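Local atomic coordinates of acetamidase (Bacillus halodurans, PDB entry 2II1), a protein that binds calcium and probably hydrolyses carbon–nitrogen bonds in linear amides. Residues T158-P163 and H225-A230; H184-D189 and C195-A200; K210-F215 and A251-L256; K244-F249 and A283-A288. All blocks are in the same frame, centred on the assembly; numbering follows the deposited sequence.

Interaction 1 of 4, residues T158-P163 and H225-A230; sequences TKDIKP and HFMTIA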
loop_
_atom_site.group_PDB
_atom_site.type_symbol
_atom_site.label_atom_id
_atom_site.label_comp_id
_atom_site.label_asym_id
_atom_site.label_seq_id
_atom_site.Cartn_x
_atom_site.Cartn_y
_atom_site.Cartn_z
ATOM N N THR A 158 -4.651 -7.926 -7.983
ATOM C CA THR A 158 -3.845 -6.716 -8.132
ATOM C C THR A 158 -4.594 -5.792 -9.074
ATOM O O THR A 158 -4.828 -6.125 -10.251
ATOM C CB THR A 158 -2.404 -7.100 -8.634
ATOM O OG1 THR A 158 -1.745 -7.839 -7.604
ATOM C CG2 THR A 158 -1.542 -5.902 -8.996
ATOM N N LYS A 159 -4.989 -4.630 -8.556
ATOM C CA LYS A 159 -5.858 -3.711 -9.279
ATOM C C LYS A 159 -5.170 -3.001 -10.439
ATOM O O LYS A 159 -5.833 -2.422 -11.308
ATOM C CB LYS A 159 -6.543 -2.701 -8.316
ATOM C CG LYS A 159 -5.701 -1.491 -7.895
ATOM C CD LYS A 159 -6.490 -0.529 -7.019
ATOM C CE LYS A 159 -5.614 0.640 -6.606
ATOM N NZ LYS A 159 -6.311 1.693 -5.810
ATOM N N ASP A 160 -3.847 -3.053 -10.470
ATOM C CA ASP A 160 -3.095 -2.477 -11.588
ATOM C C ASP A 160 -3.085 -3.401 -12.810
ATOM O O ASP A 160 -2.657 -2.999 -13.900
ATOM C CB ASP A 160 -1.669 -2.125 -11.146
ATOM C CG ASP A 160 -1.635 -0.902 -10.235
ATOM O OD1 ASP A 160 -2.212 0.123 -10.623
ATOM O OD2 ASP A 160 -1.046 -0.956 -9.134
ATOM N N ILE A 161 -3.586 -4.619 -12.643
ATOM C CA ILE A 161 -3.789 -5.533 -13.784
ATOM C C ILE A 161 -5.107 -5.186 -14.463
ATOM O O ILE A 161 -6.154 -5.779 -14.184
ATOM C CB ILE A 161 -3.702 -7.014 -13.367
ATOM C CG1 ILE A 161 -2.365 -7.296 -12.684
ATOM C CG2 ILE A 161 -3.832 -7.959 -14.588
ATOM C CD1 ILE A 161 -2.127 -8.786 -12.390
ATOM N N LYS A 162 -5.012 -4.201 -15.350
ATOM C CA LYS A 162 -6.154 -3.471 -15.889
ATOM C C LYS A 162 -5.821 -3.078 -17.303
ATOM O O LYS A 162 -4.717 -3.295 -17.745
ATOM C CB LYS A 162 -6.477 -2.228 -15.053
ATOM C CG LYS A 162 -5.447 -1.152 -15.079
ATOM C CD LYS A 162 -5.665 -0.196 -13.919
ATOM C CE LYS A 162 -4.668 0.950 -13.958
ATOM N NZ LYS A 162 -4.545 1.591 -15.297
ATOM N N PRO A 163 -6.784 -2.505 -18.028
ATOM C CA PRO A 163 -6.480 -2.202 -19.412
ATOM C C PRO A 163 -5.302 -1.243 -19.539
ATOM O O PRO A 163 -5.186 -0.269 -18.753
ATOM C CB PRO A 163 -7.787 -1.585 -19.932
ATOM C CG PRO A 163 -8.815 -2.069 -19.044
ATOM C CD PRO A 163 -8.155 -2.103 -17.681
ATOM N N HIS A 225 4.557 3.412 -14.347
ATOM C CA HIS A 225 5.319 2.666 -13.332
ATOM C C HIS A 225 5.610 1.245 -13.746
ATOM O O HIS A 225 4.928 0.676 -14.582
ATOM C CB HIS A 225 4.577 2.633 -12.005
ATOM C CG HIS A 225 4.546 3.947 -11.317
ATOM N ND1 HIS A 225 3.655 4.927 -11.673
ATOM C CD2 HIS A 225 5.310 4.469 -10.327
ATOM C CE1 HIS A 225 3.858 5.995 -10.924
ATOM N NE2 HIS A 225 4.859 5.744 -10.105
ATOM N N PHE A 226 6.644 0.697 -13.129
ATOM C CA PHE A 226 6.971 -0.707 -13.224
ATOM C C PHE A 226 6.840 -1.261 -11.799
ATOM O O PHE A 226 7.155 -0.573 -10.824
ATOM C CB PHE A 226 8.395 -0.883 -13.774
ATOM C CG PHE A 226 8.865 -2.293 -13.750
ATOM C CD1 PHE A 226 8.443 -3.186 -14.719
ATOM C CD2 PHE A 226 9.664 -2.749 -12.720
ATOM C CE1 PHE A 226 8.819 -4.500 -14.646
ATOM C CE2 PHE A 226 10.056 -4.061 -12.670
ATOM C CZ PHE A 226 9.639 -4.924 -13.616
HETATM N N MSE A 227 6.311 -2.470 -11.671
HETATM C CA MSE A 227 6.136 -3.066 -10.346
HETATM C C MSE A 227 6.497 -4.505 -10.294
HETATM O O MSE A 227 6.116 -5.270 -11.169
HETATM C CB MSE A 227 4.679 -2.987 -9.917
HETATM C CG MSE A 227 4.051 -1.684 -10.247
HETATM SE SE MSE A 227 2.259 -1.647 -9.524
HETATM C CE MSE A 227 1.689 -0.086 -10.579
ATOM N N THR A 228 7.180 -4.866 -9.213
ATOM C CA THR A 228 7.450 -6.246 -8.862
ATOM C C THR A 228 6.390 -6.761 -7.868
ATOM O O THR A 228 6.017 -6.084 -6.922
ATOM C CB THR A 228 8.903 -6.444 -8.334
ATOM O OG1 THR A 228 9.180 -5.552 -7.244
ATOM C CG2 THR A 228 9.915 -6.188 -9.488
ATOM N N ILE A 229 5.901 -7.958 -8.134
ATOM C CA ILE A 229 4.879 -8.630 -7.330
ATOM C C ILE A 229 5.431 -9.882 -6.591
ATOM O O ILE A 229 6.151 -10.729 -7.169
ATOM C CB ILE A 229 3.698 -9.044 -8.233
ATOM C CG1 ILE A 229 3.117 -7.823 -8.937
ATOM C CG2 ILE A 229 2.601 -9.679 -7.406
ATOM C CD1 ILE A 229 2.198 -8.149 -10.069
ATOM N N ALA A 230 5.070 -10.018 -5.319
ATOM C CA ALA A 230 5.395 -11.223 -4.577
ATOM C C ALA A 230 4.248 -11.652 -3.678
ATOM O O ALA A 230 3.493 -10.820 -3.165
ATOM C CB ALA A 230 6.690 -11.044 -3.769
#

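Interaction 2 of 4, residues H184-D189 and C195-A200; sequences HAAMGD and CGVEIA. With CA (calcium ion), chain F.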
loop_
_atom_site.group_PDB
_atom_site.type_symbol
_atom_site.label_atom_id
_atom_site.label_comp_id
_atom_site.label_asym_id
_atom_site.label_seq_id
_atom_site.Cartn_x
_atom_site.Cartn_y
_atom_site.Cartn_z
ATOM N N HIS A 184 -13.133 -8.089 -11.991
ATOM C CA HIS A 184 -13.839 -7.204 -11.062
ATOM C C HIS A 184 -14.159 -5.914 -11.759
ATOM O O HIS A 184 -13.402 -5.446 -12.607
ATOM C CB HIS A 184 -13.037 -6.867 -9.816
ATOM C CG HIS A 184 -12.607 -8.071 -9.043
ATOM N ND1 HIS A 184 -11.383 -8.157 -8.413
ATOM C CD2 HIS A 184 -13.226 -9.253 -8.824
ATOM C CE1 HIS A 184 -11.277 -9.335 -7.821
ATOM N NE2 HIS A 184 -12.378 -10.024 -8.065
ATOM N N ALA A 185 -15.291 -5.354 -11.364
ATOM C CA ALA A 185 -15.767 -4.087 -11.863
ATOM C C ALA A 185 -15.192 -2.961 -10.982
ATOM O O ALA A 185 -15.096 -1.798 -11.398
ATOM C CB ALA A 185 -17.293 -4.106 -11.851
ATOM N N ALA A 186 -14.794 -3.324 -9.763
ATOM C CA ALA A 186 -14.158 -2.415 -8.854
ATOM C C ALA A 186 -13.537 -3.214 -7.745
ATOM O O ALA A 186 -14.042 -4.293 -7.401
ATOM C CB ALA A 186 -15.175 -1.448 -8.282
HETATM N N MSE A 187 -12.454 -2.677 -7.176
HETATM C CA MSE A 187 -11.743 -3.298 -6.047
HETATM C C MSE A 187 -10.631 -2.349 -5.613
HETATM O O MSE A 187 -9.945 -1.760 -6.441
HETATM C CB MSE A 187 -11.097 -4.624 -6.447
HETATM C CG MSE A 187 -10.741 -5.525 -5.265
HETATM SE SE MSE A 187 -9.275 -6.723 -5.712
HETATM C CE MSE A 187 -7.730 -5.519 -5.546
ATOM N N GLY A 188 -10.454 -2.227 -4.305
ATOM C CA GLY A 188 -9.383 -1.425 -3.732
ATOM C C GLY A 188 -8.250 -2.281 -3.209
ATOM O O GLY A 188 -8.432 -3.464 -2.942
ATOM N N ASP A 189 -7.068 -1.683 -3.090
ATOM C CA ASP A 189 -5.919 -2.373 -2.521
ATOM C C ASP A 189 -6.324 -3.047 -1.201
ATOM O O ASP A 189 -6.977 -2.448 -0.320
ATOM C CB ASP A 189 -4.743 -1.416 -2.298
ATOM C CG ASP A 189 -3.939 -1.152 -3.565
ATOM O OD1 ASP A 189 -4.112 -1.882 -4.590
ATOM O OD2 ASP A 189 -3.124 -0.211 -3.526
ATOM N N CYS A 195 -13.734 -10.017 -1.373
ATOM C CA CYS A 195 -14.030 -9.981 -2.786
ATOM C C CYS A 195 -13.997 -8.550 -3.315
ATOM O O CYS A 195 -14.037 -7.579 -2.537
ATOM C CB CYS A 195 -15.411 -10.606 -2.988
ATOM S SG CYS A 195 -16.763 -9.764 -2.126
ATOM N N GLY A 196 -13.889 -8.435 -4.631
ATOM C CA GLY A 196 -14.116 -7.180 -5.319
ATOM C C GLY A 196 -15.565 -7.203 -5.738
ATOM O O GLY A 196 -16.342 -8.022 -5.258
ATOM N N VAL A 197 -15.954 -6.303 -6.632
ATOM C CA VAL A 197 -17.261 -6.436 -7.229
ATOM C C VAL A 197 -17.056 -7.529 -8.279
ATOM O O VAL A 197 -16.453 -7.277 -9.303
ATOM C CB VAL A 197 -17.763 -5.122 -7.878
ATOM C CG1 VAL A 197 -19.140 -5.327 -8.498
ATOM C CG2 VAL A 197 -17.789 -4.010 -6.829
ATOM N N GLU A 198 -17.526 -8.735 -7.998
ATOM C CA GLU A 198 -17.251 -9.914 -8.845
ATOM C C GLU A 198 -18.156 -9.911 -10.071
ATOM O O GLU A 198 -19.377 -9.757 -9.936
ATOM C CB GLU A 198 -17.492 -11.192 -8.066
ATOM C CG GLU A 198 -16.754 -11.262 -6.738
ATOM C CD GLU A 198 -15.255 -11.371 -6.915
ATOM O OE1 GLU A 198 -14.777 -11.817 -7.985
ATOM O OE2 GLU A 198 -14.533 -10.989 -5.992
ATOM N N ILE A 199 -17.565 -10.129 -11.251
ATOM C CA ILE A 199 -18.294 -10.032 -12.515
ATOM C C ILE A 199 -17.673 -10.853 -13.662
ATOM O O ILE A 199 -16.482 -11.051 -13.701
ATOM C CB ILE A 199 -18.411 -8.540 -12.934
ATOM C CG1 ILE A 199 -19.600 -8.318 -13.877
ATOM C CG2 ILE A 199 -17.082 -8.000 -13.500
ATOM C CD1 ILE A 199 -19.973 -6.884 -14.018
ATOM N N ALA A 200 -18.512 -11.325 -14.579
ATOM C CA ALA A 200 -18.057 -11.984 -15.789
ATOM C C ALA A 200 -17.788 -10.963 -16.886
ATOM O O ALA A 200 -18.227 -9.810 -16.845
ATOM C CB ALA A 200 -19.093 -12.965 -16.284
HETATM CA CA CA F . -12.843 -11.972 -7.345
HETATM O O HOH W 1 -11.619 -12.050 -5.802
#

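Interaction 3 of 4, residues K210-F215 and A251-L256; sequences KKERMF and ANRTAL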
loop_
_atom_site.group_PDB
_atom_site.type_symbol
_atom_site.label_atom_id
_atom_site.label_comp_id
_atom_site.label_asym_id
_atom_site.label_seq_id
_atom_site.Cartn_x
_atom_site.Cartn_y
_atom_site.Cartn_z
ATOM N N LYS A 210 9.025 -13.813 -24.540
ATOM C CA LYS A 210 10.303 -13.155 -24.333
ATOM C C LYS A 210 11.282 -14.230 -23.900
ATOM O O LYS A 210 11.015 -14.987 -22.974
ATOM C CB LYS A 210 10.225 -12.023 -23.294
ATOM C CG LYS A 210 9.362 -10.834 -23.699
ATOM C CD LYS A 210 9.924 -10.076 -24.902
ATOM C CE LYS A 210 8.846 -9.815 -25.949
ATOM N NZ LYS A 210 9.351 -9.924 -27.365
ATOM N N LYS A 211 12.419 -14.288 -24.588
ATOM C CA LYS A 211 13.365 -15.362 -24.415
ATOM C C LYS A 211 14.335 -15.139 -23.271
ATOM O O LYS A 211 14.965 -16.093 -22.817
ATOM C CB LYS A 211 14.094 -15.620 -25.736
ATOM C CG LYS A 211 13.160 -16.234 -26.759
ATOM C CD LYS A 211 13.048 -17.732 -26.509
ATOM C CE LYS A 211 11.836 -18.380 -27.157
ATOM N NZ LYS A 211 11.707 -19.796 -26.682
ATOM N N GLU A 212 14.450 -13.909 -22.786
ATOM C CA GLU A 212 15.253 -13.666 -21.612
ATOM C C GLU A 212 14.382 -13.135 -20.500
ATOM O O GLU A 212 13.656 -12.147 -20.668
ATOM C CB GLU A 212 16.402 -12.693 -21.872
ATOM C CG GLU A 212 17.609 -12.973 -20.947
ATOM C CD GLU A 212 18.303 -11.715 -20.460
ATOM O OE1 GLU A 212 18.623 -10.849 -21.306
ATOM O OE2 GLU A 212 18.530 -11.598 -19.228
ATOM N N ARG A 213 14.483 -13.805 -19.359
ATOM C CA ARG A 213 13.784 -13.410 -18.169
ATOM C C ARG A 213 14.564 -12.346 -17.416
ATOM O O ARG A 213 15.397 -12.649 -16.575
ATOM C CB ARG A 213 13.563 -14.625 -17.307
ATOM C CG ARG A 213 12.462 -14.433 -16.366
ATOM C CD ARG A 213 12.262 -15.658 -15.558
ATOM N NE ARG A 213 11.625 -16.716 -16.320
ATOM C CZ ARG A 213 11.310 -17.900 -15.814
ATOM N NH1 ARG A 213 11.550 -18.152 -14.546
ATOM N NH2 ARG A 213 10.747 -18.830 -16.567
HETATM N N MSE A 214 14.244 -11.094 -17.695
HETATM C CA MSE A 214 15.028 -9.941 -17.236
HETATM C C MSE A 214 14.814 -9.496 -15.783
HETATM O O MSE A 214 15.690 -8.870 -15.182
HETATM C CB MSE A 214 14.707 -8.763 -18.152
HETATM C CG MSE A 214 15.793 -7.721 -18.240
HETATM SE SE MSE A 214 15.011 -6.032 -18.783
HETATM C CE MSE A 214 13.539 -6.740 -20.010
ATOM N N PHE A 215 13.642 -9.785 -15.227
ATOM C CA PHE A 215 13.345 -9.441 -13.828
ATOM C C PHE A 215 12.597 -10.566 -13.096
ATOM O O PHE A 215 12.100 -11.514 -13.735
ATOM C CB PHE A 215 12.562 -8.110 -13.722
ATOM C CG PHE A 215 11.760 -7.760 -14.945
ATOM C CD1 PHE A 215 10.599 -8.444 -15.254
ATOM C CD2 PHE A 215 12.159 -6.729 -15.765
ATOM C CE1 PHE A 215 9.857 -8.107 -16.379
ATOM C CE2 PHE A 215 11.439 -6.392 -16.878
ATOM C CZ PHE A 215 10.279 -7.090 -17.193
ATOM N N ALA A 251 19.916 -3.560 -9.009
ATOM C CA ALA A 251 21.319 -3.766 -8.723
ATOM C C ALA A 251 21.944 -4.595 -9.834
ATOM O O ALA A 251 22.925 -4.168 -10.434
ATOM C CB ALA A 251 21.486 -4.433 -7.392
ATOM N N ASN A 252 21.337 -5.743 -10.141
ATOM C CA ASN A 252 21.852 -6.663 -11.154
ATOM C C ASN A 252 21.905 -6.097 -12.563
ATOM O O ASN A 252 22.822 -6.403 -13.320
ATOM C CB ASN A 252 21.014 -7.950 -11.196
ATOM C CG ASN A 252 21.265 -8.853 -10.006
ATOM O OD1 ASN A 252 22.206 -8.645 -9.241
ATOM N ND2 ASN A 252 20.422 -9.862 -9.844
ATOM N N ARG A 253 20.913 -5.293 -12.916
ATOM C CA ARG A 253 20.729 -4.862 -14.277
ATOM C C ARG A 253 21.203 -3.434 -14.526
ATOM O O ARG A 253 21.210 -3.001 -15.662
ATOM C CB ARG A 253 19.249 -5.007 -14.665
ATOM C CG ARG A 253 18.799 -6.457 -14.842
ATOM C CD ARG A 253 19.266 -6.984 -16.196
ATOM N NE ARG A 253 18.734 -8.306 -16.530
ATOM C CZ ARG A 253 19.283 -9.468 -16.180
ATOM N NH1 ARG A 253 20.398 -9.521 -15.459
ATOM N NH2 ARG A 253 18.706 -10.599 -16.558
ATOM N N THR A 254 21.594 -2.698 -13.488
ATOM C CA THR A 254 22.051 -1.316 -13.678
ATOM C C THR A 254 23.375 -1.089 -12.972
ATOM O O THR A 254 23.845 -1.943 -12.204
ATOM C CB THR A 254 21.009 -0.255 -13.169
ATOM O OG1 THR A 254 21.111 -0.110 -11.756
ATOM C CG2 THR A 254 19.565 -0.638 -13.534
ATOM N N ALA A 255 23.943 0.089 -13.207
ATOM C CA ALA A 255 25.178 0.526 -12.558
ATOM C C ALA A 255 25.018 0.736 -11.063
ATOM O O ALA A 255 26.021 0.833 -10.367
ATOM C CB ALA A 255 25.693 1.798 -13.197
ATOM N N LEU A 256 23.781 0.824 -10.557
ATOM C CA LEU A 256 23.556 0.955 -9.104
ATOM C C LEU A 256 24.123 -0.259 -8.359
ATOM O O LEU A 256 24.067 -1.372 -8.873
ATOM C CB LEU A 256 22.047 1.080 -8.756
ATOM C CG LEU A 256 21.250 2.265 -9.305
ATOM C CD1 LEU A 256 19.806 2.221 -8.818
ATOM C CD2 LEU A 256 21.867 3.588 -8.935
#

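Interaction 4 of 4, residues K244-F249 and A283-A288; sequences KNMATF and ARFSLA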
loop_
_atom_site.group_PDB
_atom_site.type_symbol
_atom_site.label_atom_id
_atom_site.label_comp_id
_atom_site.label_asym_id
_atom_site.label_seq_id
_atom_site.Cartn_x
_atom_site.Cartn_y
_atom_site.Cartn_z
ATOM N N LYS A 244 12.673 -6.770 -2.232
ATOM C CA LYS A 244 13.949 -7.371 -2.613
ATOM C C LYS A 244 14.058 -7.696 -4.091
ATOM O O LYS A 244 15.151 -7.617 -4.634
ATOM C CB LYS A 244 14.220 -8.608 -1.781
ATOM C CG LYS A 244 14.623 -8.224 -0.346
ATOM C CD LYS A 244 14.922 -9.442 0.520
ATOM C CE LYS A 244 15.481 -9.042 1.884
ATOM N NZ LYS A 244 16.211 -10.182 2.518
ATOM N N ASN A 245 12.935 -8.054 -4.722
ATOM C CA ASN A 245 12.861 -8.304 -6.190
ATOM C C ASN A 245 13.149 -7.063 -7.035
ATOM O O ASN A 245 13.864 -7.117 -8.058
ATOM C CB ASN A 245 11.492 -8.857 -6.587
ATOM C CG ASN A 245 11.259 -10.282 -6.106
ATOM O OD1 ASN A 245 12.119 -10.873 -5.464
ATOM N ND2 ASN A 245 10.082 -10.843 -6.435
HETATM N N MSE A 246 12.592 -5.945 -6.608
HETATM C CA MSE A 246 12.914 -4.662 -7.235
HETATM C C MSE A 246 14.390 -4.331 -7.028
HETATM O O MSE A 246 15.122 -4.042 -7.970
HETATM C CB MSE A 246 12.018 -3.545 -6.681
HETATM C CG MSE A 246 12.200 -2.231 -7.421
HETATM SE SE MSE A 246 11.756 -2.363 -9.336
HETATM C CE MSE A 246 9.860 -2.313 -8.945
ATOM N N ALA A 247 14.840 -4.389 -5.786
ATOM C CA ALA A 247 16.205 -3.952 -5.435
ATOM C C ALA A 247 17.311 -4.809 -6.115
ATOM O O ALA A 247 18.342 -4.296 -6.553
ATOM C CB ALA A 247 16.360 -3.942 -3.887
ATOM N N THR A 248 17.106 -6.124 -6.164
ATOM C CA THR A 248 18.093 -7.016 -6.770
ATOM C C THR A 248 18.038 -6.880 -8.289
ATOM O O THR A 248 19.066 -6.959 -8.935
ATOM C CB THR A 248 17.940 -8.502 -6.338
ATOM O OG1 THR A 248 16.660 -9.004 -6.734
ATOM C CG2 THR A 248 18.109 -8.678 -4.827
ATOM N N PHE A 249 16.854 -6.666 -8.852
ATOM C CA PHE A 249 16.719 -6.317 -10.293
ATOM C C PHE A 249 17.540 -5.065 -10.710
ATOM O O PHE A 249 18.367 -5.109 -11.628
ATOM C CB PHE A 249 15.236 -6.122 -10.663
ATOM C CG PHE A 249 15.025 -5.521 -12.029
ATOM C CD1 PHE A 249 15.686 -6.031 -13.137
ATOM C CD2 PHE A 249 14.161 -4.467 -12.200
ATOM C CE1 PHE A 249 15.486 -5.453 -14.417
ATOM C CE2 PHE A 249 13.957 -3.894 -13.463
ATOM C CZ PHE A 249 14.628 -4.400 -14.571
ATOM N N ALA A 283 1.724 -8.481 -2.357
ATOM C CA ALA A 283 2.232 -7.112 -2.232
ATOM C C ALA A 283 2.962 -6.776 -3.508
ATOM O O ALA A 283 3.364 -7.694 -4.258
ATOM C CB ALA A 283 3.176 -7.000 -1.048
ATOM N N ARG A 284 3.101 -5.479 -3.790
ATOM C CA ARG A 284 3.913 -5.024 -4.946
ATOM C C ARG A 284 4.749 -3.808 -4.639
ATOM O O ARG A 284 4.300 -2.899 -3.944
ATOM C CB ARG A 284 3.086 -4.772 -6.231
ATOM C CG ARG A 284 1.971 -3.769 -6.140
ATOM C CD ARG A 284 0.875 -4.074 -7.165
ATOM N NE ARG A 284 -0.058 -2.944 -7.278
ATOM C CZ ARG A 284 -1.035 -2.674 -6.418
ATOM N NH1 ARG A 284 -1.246 -3.445 -5.371
ATOM N NH2 ARG A 284 -1.809 -1.610 -6.589
ATOM N N PHE A 285 5.975 -3.798 -5.159
ATOM C CA PHE A 285 6.804 -2.596 -5.099
ATOM C C PHE A 285 6.804 -1.931 -6.456
ATOM O O PHE A 285 7.146 -2.574 -7.459
ATOM C CB PHE A 285 8.259 -2.882 -4.691
ATOM C CG PHE A 285 8.954 -1.656 -4.185
ATOM C CD1 PHE A 285 9.504 -0.737 -5.054
ATOM C CD2 PHE A 285 8.942 -1.373 -2.837
ATOM C CE1 PHE A 285 10.066 0.437 -4.571
ATOM C CE2 PHE A 285 9.516 -0.242 -2.358
ATOM C CZ PHE A 285 10.096 0.669 -3.233
ATOM N N SER A 286 6.505 -0.627 -6.445
ATOM C CA SER A 286 6.311 0.172 -7.636
ATOM C C SER A 286 7.311 1.344 -7.704
ATOM O O SER A 286 7.485 2.101 -6.720
ATOM C CB SER A 286 4.883 0.698 -7.665
ATOM O OG SER A 286 4.669 1.606 -8.708
ATOM N N LEU A 287 7.971 1.474 -8.861
ATOM C CA LEU A 287 8.844 2.611 -9.132
ATOM C C LEU A 287 8.550 3.226 -10.528
ATOM O O LEU A 287 8.346 2.492 -11.493
ATOM C CB LEU A 287 10.291 2.160 -9.025
ATOM C CG LEU A 287 11.382 3.217 -9.141
ATOM C CD1 LEU A 287 11.443 4.170 -7.891
ATOM C CD2 LEU A 287 12.705 2.527 -9.403
ATOM N N ALA A 288 8.574 4.564 -10.613
ATOM C CA ALA A 288 8.297 5.320 -11.839
ATOM C C ALA A 288 9.234 4.959 -13.001
ATOM O O ALA A 288 10.441 4.841 -12.817
ATOM C CB ALA A 288 8.367 6.813 -11.565
#

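Interaction 1 of 4, residues T158-P163 and H225-A230
Asp160 and Met227, the latter a selenomethionine, carry the contact between a loop turn and a strand. The extended chain of Met227 crosses the carboxylate arm at about a right angle. Its methyl CE lies 3.2 Å from Asp160 OD2 and 3.4 Å from Asp160 CG, while SE stands 3.4 Å from the same OD2. One oxygen therefore meets both terminal atoms of the thioether. The aspartate arm reaches them because its CG lies anti to the carbonyl carbon (chi1 -73°). No hydrogen bond joins the segments, and OD2 takes its charge partner from Arg284, whose NH2 forms a salt bridge with it. With an alanine in place of Asp160, Arg284 would probably lose one carboxylate mate and a gap would open beside the selenium and methyl of Met227. Two residues further along the strand, Ile229 presents CD1 to Thr158 CG2 at 4.5 Å, a looser apolar touch; the hydroxyl of Thr158 is engaged with Ser274. A type I turn from Thr158 to Ile161, closed by Ile161 N to Thr158 O at 3.1 Å, sets both loop side chains toward the strand. Strand 225-232 runs between 219-221 and 281-288 in the large mixed sheet. Leu220 of the former touches Asp160 and Met227, while helix 235-253 packs against Phe226 and Thr228, whose side chains do not face the loop.

Interaction 2 of 4, residues H184-D189 and C195-A200
His184 and Glu198 share a calcium ion, pairing across the end of an antiparallel strand pair as a non-hydrogen-bonded bridge. Their side chains run side by side in the same direction, with ring and carboxylate planes 89° apart. The ion is bound by His184 NE2 at 2.1 Å and by both carboxylate oxygens, Glu198 OE1 at 2.0 Å and Glu198 OE2 at 2.4 Å, so the glutamate is bidentate. A water at 2.0 Å and Asp182 complete its coordination in the model. OE1 lies at the edge of the imidazole, in its plane; the closeness of the two groups reflects the shared metal. A second-shell bond steadies the carboxylate: Gly196 N donates to Glu198 OE2 from above its plane. Gly196 also lies over one imidazole face, its CA 4.1 Å from the ring centroid and 7° off the normal, a CH-pi contact. A beta carbon on Gly196 would come too close to His184 CG and Ala186 O. Beyond the bridge the backbones are tied by Ala185 N to Val197 O (3.0 Å) and by Val197 N to Ala186 O (2.9 Å), almost straight at 172°. The two methyls of Val197 are divided between neighbours, CG1 against Ala185 CB and CG2 against Ala186 CB. Strand 107-114 backs Ala185, Val197 and Ile199, strand 117-119 adds Val118, and Met131 of strand 131-136 packs on His184 and Met187.

Interaction 3 of 4, residues K210-F215 and A251-L256
Met214 and Arg253 bring the two backbones no nearer than 8.2 Å between CA atoms, so side chains must span the distance. Most of the bridging falls to Arg253, in the last turn of helix 235-253. Its NH2 forms a salt bridge with Glu212 OE2 at 2.9 Å, the two groups arriving from opposite directions with carboxylate and guanidinium planes 54° apart. Those inclined planes, and the single close N–O pair, distinguish this bridge from a flat two-bond fork. Arg253 leads toward the loop with CG anti to the carbonyl carbon (chi1 -72°), and a further bend at chi2 directs the rest of the chain. Helix and loop meet here at the protein surface, with the helix ending at Arg253. Thr254, the first residue to leave helical geometry, accepts from Leu256 N through OG1 at 3.1 Å, which makes an ST turn. Ala251, Thr254 and Leu256 belong to a calcium site seen for this protein, although no ion is bound to this chain there. The selenomethionine Met214 flanks the arginine: its CG lies at the guanidinium edge, in plane, 3.5 Å from Arg253 NE. Met214 O is 3.4 Å from the same Arg253 NE. Arg213 turns its own guanidinium the other way, to a salt bridge with Glu172, and Phe215 sets its ring edge-to-face with Phe249 of the same helix.

Interaction 4 of 4, residues K244-F249 and A283-A288
Met246 points CG anti to its own nitrogen (chi1 -173°), then bends at chi2 and chi3, curling this selenomethionine so that its methyl meets the backbone of Phe285. Phe285 likewise has CG opposite the backbone N (chi1 -160°), and the two side chains cross at about a right angle. This is helix-on-sheet packing: helix 235-253 lies against strand 281-288, with the nearest CA atoms, those of Met246 and Phe285, 6.8 Å apart. Met246 CG approaches Phe285 CD1 at 3.9 Å, obliquely to the ring, and Met246 CB lies 4.1 Å from that same CD1. Further along the strand, Leu287 CB stands 4.5 Å from Met246 CE. With no hydrogen bond crossing, the interface is held by these buried apolar groups. Leu265 of helix 258-268 touches both Met246 and Phe285, Phe292 of helix 289-294 packs on Met246 and Leu287, and Ile192 of the second subunit packs on Phe285. Within the helix, Lys244 O receives both Thr248 N and Thr248 OG1, which reach it from opposite faces of the carbonyl plane. Met246 CE comes within 3.1 Å of Phe285 O.

In the fold
Interactions 1 and 4, with centres 11 Å apart, share the large mixed sheet through neighbouring strands 225-232 and 281-288. The salt bridge from Asp160 to Arg284 joins them directly. Arg284 also reaches Asp189, tying in interaction 2, whose centre lies 25 Å from that of interaction 4. Interactions 3 and 4 use the same helix, 235-253, and touch through Phe215 and Phe249. Along the chain, interaction 2 falls between the two segments of interaction 1, whereas interaction 3 alternates with both 1 and 4. Interactions 2 and 3, 33 Å apart between centres, lie on opposite sides of the chain's centre without touching; interactions 1 and 4 lie between calcium site and surface contact, each touching both.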